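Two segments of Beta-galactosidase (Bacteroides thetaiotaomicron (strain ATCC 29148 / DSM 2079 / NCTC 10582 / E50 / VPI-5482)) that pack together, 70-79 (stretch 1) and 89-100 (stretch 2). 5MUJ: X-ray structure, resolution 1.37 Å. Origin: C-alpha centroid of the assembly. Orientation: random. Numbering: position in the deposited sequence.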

# COMPACT_ATOMS: atom_id res chain seq x y z
N ASP A 70 0.37 22.53 -6.61
CA ASP A 70 -0.50 22.52 -5.43
C ASP A 70 -1.67 21.55 -5.57
O ASP A 70 -2.59 21.58 -4.75
N LYS A 71 -1.62 20.67 -6.59
CA LYS A 71 -2.63 19.64 -6.78
C LYS A 71 -2.24 18.35 -6.06
O LYS A 71 -1.11 17.89 -6.19
N TRP A 72 -3.22 17.76 -5.38
CA TRP A 72 -3.05 16.46 -4.76
C TRP A 72 -3.52 15.36 -5.73
O TRP A 72 -4.56 15.47 -6.37
N LEU A 73 -2.74 14.29 -5.81
CA LEU A 73 -3.02 13.17 -6.70
C LEU A 73 -3.09 11.87 -5.88
O LEU A 73 -2.46 11.80 -4.84
N MSE A 74 -4.00 10.97 -6.26
CA MSE A 74 -4.08 9.64 -5.63
C MSE A 74 -4.17 8.60 -6.71
O MSE A 74 -5.10 8.58 -7.49
N THR A 75 -3.21 7.67 -6.70
CA THR A 75 -3.40 6.43 -7.51
C THR A 75 -4.12 5.42 -6.65
O THR A 75 -4.04 5.48 -5.44
N TYR A 76 -4.92 4.59 -7.30
CA TYR A 76 -5.66 3.51 -6.63
C TYR A 76 -5.93 2.34 -7.60
O TYR A 76 -5.82 2.49 -8.81
N VAL A 77 -6.23 1.17 -7.04
CA VAL A 77 -6.52 0.03 -7.87
C VAL A 77 -8.04 -0.23 -7.87
O VAL A 77 -8.74 0.05 -6.88
N VAL A 78 -8.51 -0.72 -8.99
CA VAL A 78 -9.87 -1.13 -9.17
C VAL A 78 -9.86 -2.64 -9.56
O VAL A 78 -9.14 -3.08 -10.47
N TYR A 79 -10.69 -3.40 -8.88
CA TYR A 79 -11.01 -4.80 -9.26
C TYR A 79 -12.43 -4.78 -9.77
O TYR A 79 -13.31 -4.21 -9.09
N GLY A 89 -9.41 -8.61 -12.98
CA GLY A 89 -8.26 -8.28 -12.17
C GLY A 89 -8.09 -6.78 -11.93
O GLY A 89 -8.99 -6.01 -12.22
N TYR A 90 -6.95 -6.39 -11.40
CA TYR A 90 -6.59 -5.02 -11.15
C TYR A 90 -6.25 -4.18 -12.37
O TYR A 90 -5.50 -4.63 -13.25
N GLU A 91 -6.80 -2.94 -12.39
CA GLU A 91 -6.21 -1.79 -13.10
C GLU A 91 -5.91 -0.66 -12.12
O GLU A 91 -6.43 -0.65 -11.01
N THR A 92 -5.04 0.25 -12.53
CA THR A 92 -4.66 1.35 -11.69
C THR A 92 -5.21 2.62 -12.36
O THR A 92 -5.05 2.87 -13.56
N TRP A 93 -5.84 3.41 -11.49
CA TRP A 93 -6.47 4.69 -11.85
C TRP A 93 -5.79 5.81 -11.04
O TRP A 93 -5.09 5.60 -10.04
N ILE A 94 -6.11 7.01 -11.45
CA ILE A 94 -5.64 8.25 -10.78
C ILE A 94 -6.80 9.25 -10.57
O ILE A 94 -7.65 9.41 -11.44
N ALA A 95 -6.78 9.89 -9.40
CA ALA A 95 -7.77 10.90 -9.09
C ALA A 95 -7.04 12.11 -8.58
O ALA A 95 -5.90 12.07 -8.12
N GLU A 96 -7.70 13.25 -8.77
CA GLU A 96 -7.14 14.52 -8.27
C GLU A 96 -8.02 15.20 -7.19
O GLU A 96 -9.20 14.89 -7.06
N SER A 97 -7.38 16.08 -6.42
CA SER A 97 -8.00 16.87 -5.34
C SER A 97 -7.26 18.17 -5.12
O SER A 97 -6.02 18.26 -5.24
N ASP A 98 -8.05 19.17 -4.76
CA ASP A 98 -7.52 20.45 -4.26
C ASP A 98 -7.44 20.53 -2.74
O ASP A 98 -6.82 21.47 -2.22
N ASN A 99 -8.09 19.61 -2.00
CA ASN A 99 -8.19 19.80 -0.54
C ASN A 99 -7.94 18.55 0.29
O ASN A 99 -8.24 18.53 1.49
N LEU A 100 -7.38 17.53 -0.36
CA LEU A 100 -7.19 16.15 0.19
C LEU A 100 -8.46 15.36 0.56
O LEU A 100 -8.37 14.16 0.85

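The two stretches form an antiparallel strand pair, so side chains alternate between two faces of the sheet rather than pointing at one another.

One face carries Trp72, Met74, Tyr76 and Val78 beside Ser97, Ala95, Trp93 and Glu91. Tyr76 is p (chi1 64°, chi2 90°), and its ring leans over the neighbouring strand. Trp93 CB lies over the ring face, 3.7 Å from Tyr76 CZ, and Ala95 CB meets the ring edge, 4.0 Å from Tyr76 CE2. Trp93 is m, which sets its indole against Val78. Val78 is t; its CG2 sits over the indole face, 3.3 Å from Trp93 CD1. The Tyr76 and Trp93 rings are near parallel but barely overlap. Trp72 is m with chi2 99°. Leu100 (m, t) covers one face of its indole, with Leu100 CD2 3.4 Å from Trp72 CD2.

The other face carries Leu73, Thr75, Val77 and Tyr79 beside Glu96, Ile94, Thr92 and Tyr90. Tyr90 is m, and its ring reaches back across the strands. Val77, also m, sets CG2 over that ring, 3.5 Å from Tyr90 CE1. Ile94 (t, t) extends CD1 to 4.4 Å from Leu73 CB.

Lys71 bends through p at chi2 and chi3. Its NZ forms a salt bridge and weak hydrogen bond with Asp98 OD1 at 3.3 Å.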

# COMPACT_ATOMS: atom_id res chain seq x y z
CB ASP A 70 -1.02 23.93 -5.13
CG ASP A 70 0.11 24.93 -4.91
OD1 ASP A 70 1.10 24.57 -4.24
OD2 ASP A 70 -0.01 26.07 -5.41
CB LYS A 71 -2.77 19.28 -8.25
CG LYS A 71 -3.99 18.43 -8.58
CD LYS A 71 -5.28 19.24 -8.64
CE LYS A 71 -5.39 20.08 -9.90
NZ LYS A 71 -6.67 20.85 -9.95
CB TRP A 72 -3.84 16.36 -3.46
CG TRP A 72 -3.34 17.34 -2.41
CD1 TRP A 72 -3.88 18.57 -2.08
CD2 TRP A 72 -2.20 17.17 -1.58
NE1 TRP A 72 -3.12 19.16 -1.11
CE2 TRP A 72 -2.10 18.31 -0.76
CE3 TRP A 72 -1.25 16.15 -1.44
CZ2 TRP A 72 -1.07 18.46 0.18
CZ3 TRP A 72 -0.24 16.31 -0.50
CH2 TRP A 72 -0.17 17.42 0.31
CB LEU A 73 -1.92 13.11 -7.74
CG LEU A 73 -1.81 14.37 -8.61
CD1 LEU A 73 -0.50 14.34 -9.37
CD2 LEU A 73 -2.99 14.45 -9.55
CB MSE A 74 -5.33 9.54 -4.74
CG MSE A 74 -5.35 8.19 -4.01
SE MSE A 74 -7.16 7.80 -3.41
CE MSE A 74 -7.40 9.36 -2.23
CB THR A 75 -2.10 5.75 -8.08
OG1 THR A 75 -1.14 5.49 -7.04
CG2 THR A 75 -1.47 6.53 -9.14
CB TYR A 76 -6.93 4.01 -5.96
CG TYR A 76 -7.97 4.59 -6.91
CD1 TYR A 76 -8.95 3.77 -7.47
CD2 TYR A 76 -8.01 5.97 -7.20
CE1 TYR A 76 -9.90 4.25 -8.35
CE2 TYR A 76 -8.98 6.48 -8.08
CZ TYR A 76 -9.95 5.65 -8.60
OH TYR A 76 -10.91 6.12 -9.46
CB VAL A 77 -5.72 -1.23 -7.45
CG1 VAL A 77 -4.23 -0.87 -7.44
CG2 VAL A 77 -6.20 -1.80 -6.11
CB VAL A 78 -10.55 -0.33 -10.30
CG1 VAL A 78 -11.90 -0.92 -10.64
CG2 VAL A 78 -10.70 1.15 -9.91
CB TYR A 79 -10.88 -5.73 -8.05
CG TYR A 79 -11.46 -7.10 -8.30
CD1 TYR A 79 -10.81 -8.00 -9.14
CD2 TYR A 79 -12.66 -7.48 -7.74
CE1 TYR A 79 -11.36 -9.23 -9.42
CE2 TYR A 79 -13.20 -8.73 -7.99
CZ TYR A 79 -12.54 -9.60 -8.84
OH TYR A 79 -13.02 -10.87 -9.10
CB TYR A 90 -5.42 -4.97 -10.18
CG TYR A 90 -5.70 -5.26 -8.72
CD1 TYR A 90 -6.90 -4.90 -8.11
CD2 TYR A 90 -4.71 -5.82 -7.92
CE1 TYR A 90 -7.14 -5.12 -6.76
CE2 TYR A 90 -4.94 -6.09 -6.58
CZ TYR A 90 -6.15 -5.73 -5.99
OH TYR A 90 -6.37 -5.95 -4.67
CB GLU A 91 -7.10 -1.27 -14.26
CG GLU A 91 -7.34 -2.29 -15.36
CD GLU A 91 -8.13 -1.76 -16.51
OE1 GLU A 91 -9.31 -1.32 -16.29
OE2 GLU A 91 -7.57 -1.75 -17.61
CB THR A 92 -3.17 1.44 -11.52
OG1 THR A 92 -2.67 0.17 -11.08
CG2 THR A 92 -2.76 2.52 -10.50
CB TRP A 93 -7.97 4.64 -11.54
CG TRP A 93 -8.76 3.68 -12.34
CD1 TRP A 93 -8.66 2.30 -12.30
CD2 TRP A 93 -9.78 3.96 -13.29
NE1 TRP A 93 -9.54 1.71 -13.18
CE2 TRP A 93 -10.25 2.71 -13.80
CE3 TRP A 93 -10.34 5.14 -13.77
CZ2 TRP A 93 -11.25 2.63 -14.76
CZ3 TRP A 93 -11.30 5.07 -14.73
CH2 TRP A 93 -11.79 3.85 -15.20
CB ILE A 94 -4.41 8.87 -11.49
CG1 ILE A 94 -3.67 9.85 -10.60
CG2 ILE A 94 -4.79 9.56 -12.81
CD1 ILE A 94 -2.33 10.29 -11.14
CB ALA A 95 -8.76 10.44 -8.06
CB GLU A 96 -6.90 15.52 -9.41
CG GLU A 96 -8.18 16.01 -10.10
CD GLU A 96 -7.96 17.07 -11.14
OE1 GLU A 96 -6.88 17.15 -11.75
OE2 GLU A 96 -8.90 17.84 -11.34
CB SER A 97 -8.01 16.10 -4.02
OG SER A 97 -8.59 16.86 -2.98
CB ASP A 98 -8.38 21.62 -4.75
CG ASP A 98 -8.38 21.75 -6.25
OD1 ASP A 98 -7.30 21.85 -6.87
OD2 ASP A 98 -9.48 21.80 -6.81
CB ASN A 99 -9.57 20.41 -0.18
CG ASN A 99 -10.71 19.47 -0.46
OD1 ASN A 99 -10.50 18.37 -0.98
ND2 ASN A 99 -11.91 19.88 -0.14
CB LEU A 100 -6.20 16.12 1.37
CG LEU A 100 -4.74 16.45 1.04
CD1 LEU A 100 -3.94 16.90 2.25
CD2 LEU A 100 -4.15 15.20 0.40